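Local coordinates for PAN2-PAN3 deadenylation complex catalytic subunit pan2 (Neurospora crassa, PDB 4CZX), which probably acts, as the catalytic subunit of the PAN deadenylation complex, to shorten mRNA poly(A) tails, and is represented here by its N-terminal WD40 domain, at residues A[76-81]-A[85-90]; A[93-98]-A[102-107]. All coordinates share one frame; numbering follows the deposited sequence.

Contact 1 of 2, residues A[76-81]-A[85-90]; sequences RQFLFV and VIFLGS
Phe78 and Phe87 meet rim to rim on the face they share with Phe80 and Val85, their centroids 5.7 Å apart and their planes at 73°. The edge of Phe78 leads, with CD1 3.5 Å from Phe87 CD2, while Val85 CG1 lies over one face of the Phe87 ring, offset toward its rim. CG1 also comes within 3.7 Å of CE1 of Phe80, which like Phe78 has its ring against Trp43. On the opposite face Leu79 and Ile86 meet, CB to CB 4.2 Å, their backbones a hydrogen-bonded antiparallel pair with Ile86 N to Leu79 O at 2.7 Å. The two strands, running at 159° to each other, form the first hairpin of a four-stranded antiparallel sheet, one blade of the WD40 beta-propeller. At the far end Arg76 and Gln77 are partly open to solvent. There Leu88 N still reaches Gln77 O at 3.0 Å, and Gln77 OE1 is hydrogen-bonded to Met117 N. Arg76 bends at chi2 (-113°), and its side-on guanidinium offers both NE (2.9 Å) and NH2 (3.0 Å) to Ser90 OG, which lies close to the guanidinium plane and is also bonded to Asp113.

Contact 2 of 2, residues A[93-98]-A[102-107]; sequences VYMAAR and PIWSIR. With PO4 (phosphate ion), chain D.
Met95 lays its side chain across the indole of Trp104, and its atoms can be followed outward one by one. CB sits over the six-membered ring, 3.6 Å from the centroid and 15° off the normal, a CH-pi contact. CG, anti to the backbone N (chi1 -175°), passes Ile103 CB at 4.0 Å. SD stands obliquely to the five-membered ring in a Met-aromatic contact, 3.3 Å from Trp104 NE1, whose N-H is bonded to Val141 O. CE ends 3.9 Å from Ile103 CD1. At the edge of the indole, Val93 CG1 lies in the ring plane, 3.7 Å from Trp104 CH2. Trp104 holds CG between its backbone N and carbonyl carbon (chi1 49°), which brings the ring back over the neighbouring strand. Replacing Trp104 by alanine removes the indole, which would probably open a gap beside Met95 CB and Val93 CG1 and leave Val141 O without this donor. The backbone shows a classic beta bulge: Ile103 N and Trp104 N both reach Met95 O, at 2.8 and 3.1 Å, from the same face of the carbonyl plane. On the other side of the sheet Tyr94 OH abuts Pro102, and the Tyr94 ring meets an aromatic side chain of another protein chain edge-to-face. Beyond the strand, Arg107 binds a phosphate, probably from the crystallisation liquor, through NE and NH2; Arg91 also bonds it, and Arg107 NH1 forms a salt bridge with Asp72. Backbone hydrogen bonds set the register of this outer hairpin, while apolar and sulfur contacts gather round one indole whose N-H Val141 O satisfies.

From the N-terminal side, the chain first turns back between Val81 and Val85, where contact 1 closes a hairpin, then between Arg98 and Pro102, where contact 2 closes another. The loops stand in series, neither nesting nor crossing; the centres of the contacts are about 9 Å apart. The joint is between strands 85-88 and 93-96, neighbours in the sheet: Phe87 N lies 2.7 Å from Tyr94 O, and Val85 N 2.8 Å from Ala96 O, both probable hydrogen bonds. Val81 CG2 also touches Met95 CE. The contacts pair the first two and the last two strands, and these bonds complete the four-stranded blade. Contact 1 lies about 10 Å from the chain's centre, contact 2 about 20 Å.

Contact 1 of 2, residues A[76-81]-A[85-90]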
# COMPACT_ATOMS: atom_id res chain seq x y z
N ARG A 76 12.74 -24.20 8.39
CA ARG A 76 13.69 -25.13 9.01
C ARG A 76 13.66 -26.53 8.42
O ARG A 76 14.71 -27.19 8.33
CB ARG A 76 13.44 -25.20 10.51
CG ARG A 76 13.47 -23.84 11.21
CD ARG A 76 14.63 -23.76 12.11
NE ARG A 76 14.81 -22.46 12.73
CZ ARG A 76 15.98 -21.83 12.77
NH1 ARG A 76 17.04 -22.40 12.21
NH2 ARG A 76 16.08 -20.64 13.34
N GLN A 77 12.47 -27.00 8.06
CA GLN A 77 12.30 -28.39 7.60
C GLN A 77 10.93 -28.58 6.93
O GLN A 77 9.97 -27.88 7.26
CB GLN A 77 12.43 -29.37 8.78
CG GLN A 77 12.56 -30.86 8.39
CD GLN A 77 12.35 -31.80 9.58
OE1 GLN A 77 12.59 -31.41 10.72
NE2 GLN A 77 11.85 -33.00 9.32
N PHE A 78 10.89 -29.52 5.99
CA PHE A 78 9.66 -30.01 5.36
C PHE A 78 9.33 -31.42 5.85
O PHE A 78 10.23 -32.20 6.19
CB PHE A 78 9.78 -30.08 3.84
CG PHE A 78 10.13 -28.78 3.18
CD1 PHE A 78 9.15 -27.83 2.90
CD2 PHE A 78 11.43 -28.53 2.75
CE1 PHE A 78 9.47 -26.64 2.25
CE2 PHE A 78 11.76 -27.34 2.10
CZ PHE A 78 10.78 -26.39 1.85
N LEU A 79 8.04 -31.75 5.90
CA LEU A 79 7.60 -33.15 5.94
C LEU A 79 6.42 -33.31 4.99
O LEU A 79 5.72 -32.34 4.71
CB LEU A 79 7.19 -33.60 7.35
CG LEU A 79 8.26 -33.93 8.39
CD1 LEU A 79 7.56 -34.33 9.68
CD2 LEU A 79 9.19 -35.04 7.91
N PHE A 80 6.22 -34.53 4.50
CA PHE A 80 5.23 -34.79 3.47
C PHE A 80 4.24 -35.88 3.83
O PHE A 80 4.64 -36.97 4.28
CB PHE A 80 5.94 -35.17 2.16
CG PHE A 80 6.96 -34.16 1.74
CD1 PHE A 80 6.57 -33.00 1.09
CD2 PHE A 80 8.31 -34.35 2.04
CE1 PHE A 80 7.51 -32.04 0.73
CE2 PHE A 80 9.25 -33.41 1.67
CZ PHE A 80 8.85 -32.25 1.01
N VAL A 81 2.96 -35.58 3.61
CA VAL A 81 1.88 -36.56 3.76
C VAL A 81 0.94 -36.48 2.56
O VAL A 81 1.10 -35.61 1.71
CB VAL A 81 1.08 -36.36 5.07
CG1 VAL A 81 2.04 -36.38 6.28
CG2 VAL A 81 0.32 -35.06 5.03
N VAL A 85 1.83 -30.61 2.55
CA VAL A 85 3.19 -30.46 3.05
C VAL A 85 3.16 -29.80 4.41
O VAL A 85 2.42 -28.84 4.63
CB VAL A 85 4.04 -29.61 2.09
CG1 VAL A 85 5.51 -29.51 2.61
CG2 VAL A 85 3.95 -30.18 0.68
N ILE A 86 3.99 -30.31 5.32
CA ILE A 86 4.15 -29.68 6.63
C ILE A 86 5.46 -28.89 6.65
O ILE A 86 6.51 -29.37 6.21
CB ILE A 86 4.12 -30.72 7.77
CG1 ILE A 86 2.94 -31.68 7.57
CG2 ILE A 86 4.03 -30.04 9.13
CD1 ILE A 86 2.87 -32.77 8.61
N PHE A 87 5.36 -27.66 7.13
CA PHE A 87 6.47 -26.70 7.14
C PHE A 87 6.78 -26.29 8.57
O PHE A 87 5.88 -25.92 9.32
CB PHE A 87 6.11 -25.45 6.33
CG PHE A 87 5.59 -25.73 4.93
CD1 PHE A 87 4.22 -25.88 4.70
CD2 PHE A 87 6.47 -25.76 3.86
CE1 PHE A 87 3.73 -26.11 3.39
CE2 PHE A 87 6.01 -25.98 2.57
CZ PHE A 87 4.63 -26.16 2.33
N LEU A 88 8.06 -26.32 8.95
CA LEU A 88 8.44 -25.94 10.30
C LEU A 88 9.27 -24.65 10.31
O LEU A 88 10.23 -24.51 9.56
CB LEU A 88 9.25 -27.05 11.00
CG LEU A 88 9.52 -26.79 12.49
CD1 LEU A 88 9.47 -28.08 13.29
CD2 LEU A 88 10.88 -26.10 12.75
N GLY A 89 8.86 -23.71 11.16
CA GLY A 89 9.66 -22.52 11.44
C GLY A 89 9.93 -22.50 12.93
O GLY A 89 9.38 -23.32 13.67
N SER A 90 10.76 -21.56 13.39
CA SER A 90 11.10 -21.49 14.80
C SER A 90 9.91 -21.26 15.72
O SER A 90 9.94 -21.68 16.88
CB SER A 90 12.13 -20.38 15.04
OG SER A 90 13.42 -20.86 14.72

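Contact 2 of 2, residues A[93-98]-A[102-107]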
# COMPACT_ATOMS: atom_id res chain seq x y z
N VAL A 93 4.21 -24.16 13.17
CA VAL A 93 4.15 -25.26 12.23
C VAL A 93 2.98 -24.97 11.31
O VAL A 93 1.91 -24.55 11.77
CB VAL A 93 3.95 -26.62 12.95
CG1 VAL A 93 3.99 -27.77 11.94
CG2 VAL A 93 5.02 -26.81 14.03
N TYR A 94 3.18 -25.16 10.02
CA TYR A 94 2.19 -24.80 9.01
C TYR A 94 1.95 -25.99 8.10
O TYR A 94 2.89 -26.70 7.76
CB TYR A 94 2.68 -23.60 8.19
CG TYR A 94 1.70 -23.10 7.15
CD1 TYR A 94 0.48 -22.56 7.53
CD2 TYR A 94 2.02 -23.14 5.80
CE1 TYR A 94 -0.43 -22.08 6.58
CE2 TYR A 94 1.11 -22.66 4.83
CZ TYR A 94 -0.11 -22.14 5.23
OH TYR A 94 -1.00 -21.67 4.29
N MET A 95 0.70 -26.19 7.69
CA MET A 95 0.40 -27.22 6.72
C MET A 95 -0.46 -26.67 5.59
O MET A 95 -1.43 -25.97 5.83
CB MET A 95 -0.31 -28.40 7.37
CG MET A 95 -0.53 -29.54 6.38
SD MET A 95 -1.25 -31.01 7.13
CE MET A 95 -1.37 -32.04 5.67
N ALA A 96 -0.08 -26.98 4.36
CA ALA A 96 -0.82 -26.50 3.20
C ALA A 96 -0.82 -27.59 2.14
O ALA A 96 0.07 -28.43 2.13
CB ALA A 96 -0.19 -25.22 2.65
N ALA A 97 -1.81 -27.56 1.27
CA ALA A 97 -1.82 -28.44 0.12
C ALA A 97 -0.67 -28.00 -0.78
O ALA A 97 -0.18 -26.88 -0.64
CB ALA A 97 -3.16 -28.37 -0.61
N ARG A 98 -0.26 -28.86 -1.70
CA ARG A 98 0.85 -28.54 -2.59
C ARG A 98 0.51 -27.39 -3.54
O ARG A 98 1.40 -26.73 -4.08
CB ARG A 98 1.27 -29.80 -3.35
CG ARG A 98 1.91 -30.84 -2.43
CD ARG A 98 1.97 -32.25 -3.03
NE ARG A 98 2.72 -33.13 -2.14
CZ ARG A 98 2.18 -33.80 -1.13
NH1 ARG A 98 0.87 -33.72 -0.89
NH2 ARG A 98 2.94 -34.57 -0.36
N PRO A 102 -4.18 -23.23 2.16
CA PRO A 102 -3.90 -23.48 3.58
C PRO A 102 -4.73 -24.62 4.16
O PRO A 102 -5.92 -24.76 3.83
CB PRO A 102 -4.27 -22.15 4.24
CG PRO A 102 -4.03 -21.13 3.16
CD PRO A 102 -4.53 -21.82 1.92
N ILE A 103 -4.10 -25.44 5.01
CA ILE A 103 -4.79 -26.53 5.66
C ILE A 103 -4.93 -26.27 7.17
O ILE A 103 -6.04 -26.31 7.70
CB ILE A 103 -4.09 -27.88 5.41
CG1 ILE A 103 -4.27 -28.29 3.95
CG2 ILE A 103 -4.62 -28.96 6.34
CD1 ILE A 103 -3.53 -29.55 3.55
N TRP A 104 -3.81 -26.02 7.85
CA TRP A 104 -3.86 -25.49 9.21
C TRP A 104 -2.62 -24.72 9.64
O TRP A 104 -1.59 -24.71 8.95
CB TRP A 104 -4.15 -26.60 10.25
CG TRP A 104 -3.31 -27.89 10.21
CD1 TRP A 104 -3.75 -29.12 9.82
CD2 TRP A 104 -1.95 -28.07 10.64
NE1 TRP A 104 -2.74 -30.05 9.96
CE2 TRP A 104 -1.63 -29.43 10.45
CE3 TRP A 104 -0.96 -27.21 11.16
CZ2 TRP A 104 -0.37 -29.96 10.76
CZ3 TRP A 104 0.29 -27.73 11.45
CH2 TRP A 104 0.58 -29.10 11.25
N SER A 105 -2.73 -24.05 10.77
CA SER A 105 -1.67 -23.18 11.27
C SER A 105 -1.60 -23.31 12.78
O SER A 105 -2.60 -23.14 13.47
CB SER A 105 -1.92 -21.72 10.85
OG SER A 105 -0.88 -20.87 11.30
N ILE A 106 -0.43 -23.66 13.30
CA ILE A 106 -0.27 -23.81 14.73
C ILE A 106 0.85 -22.88 15.20
O ILE A 106 2.00 -23.00 14.76
CB ILE A 106 0.03 -25.28 15.12
CG1 ILE A 106 -1.12 -26.19 14.67
CG2 ILE A 106 0.24 -25.39 16.62
CD1 ILE A 106 -0.89 -27.68 14.96
N ARG A 107 0.51 -21.95 16.07
CA ARG A 107 1.48 -21.01 16.61
C ARG A 107 1.33 -21.03 18.12
O ARG A 107 0.67 -20.17 18.72
CB ARG A 107 1.26 -19.60 16.04
CG ARG A 107 2.46 -18.66 16.26
CD ARG A 107 2.24 -17.26 15.69
NE ARG A 107 3.44 -16.45 15.91
CZ ARG A 107 4.49 -16.43 15.09
NH1 ARG A 107 4.48 -17.14 13.97
NH2 ARG A 107 5.56 -15.70 15.39
P PO4 D . 4.03 -13.71 18.51
O1 PO4 D . 4.68 -13.92 19.86
O2 PO4 D . 5.10 -13.53 17.47
O3 PO4 D . 3.17 -14.91 18.18
O4 PO4 D . 3.14 -12.48 18.56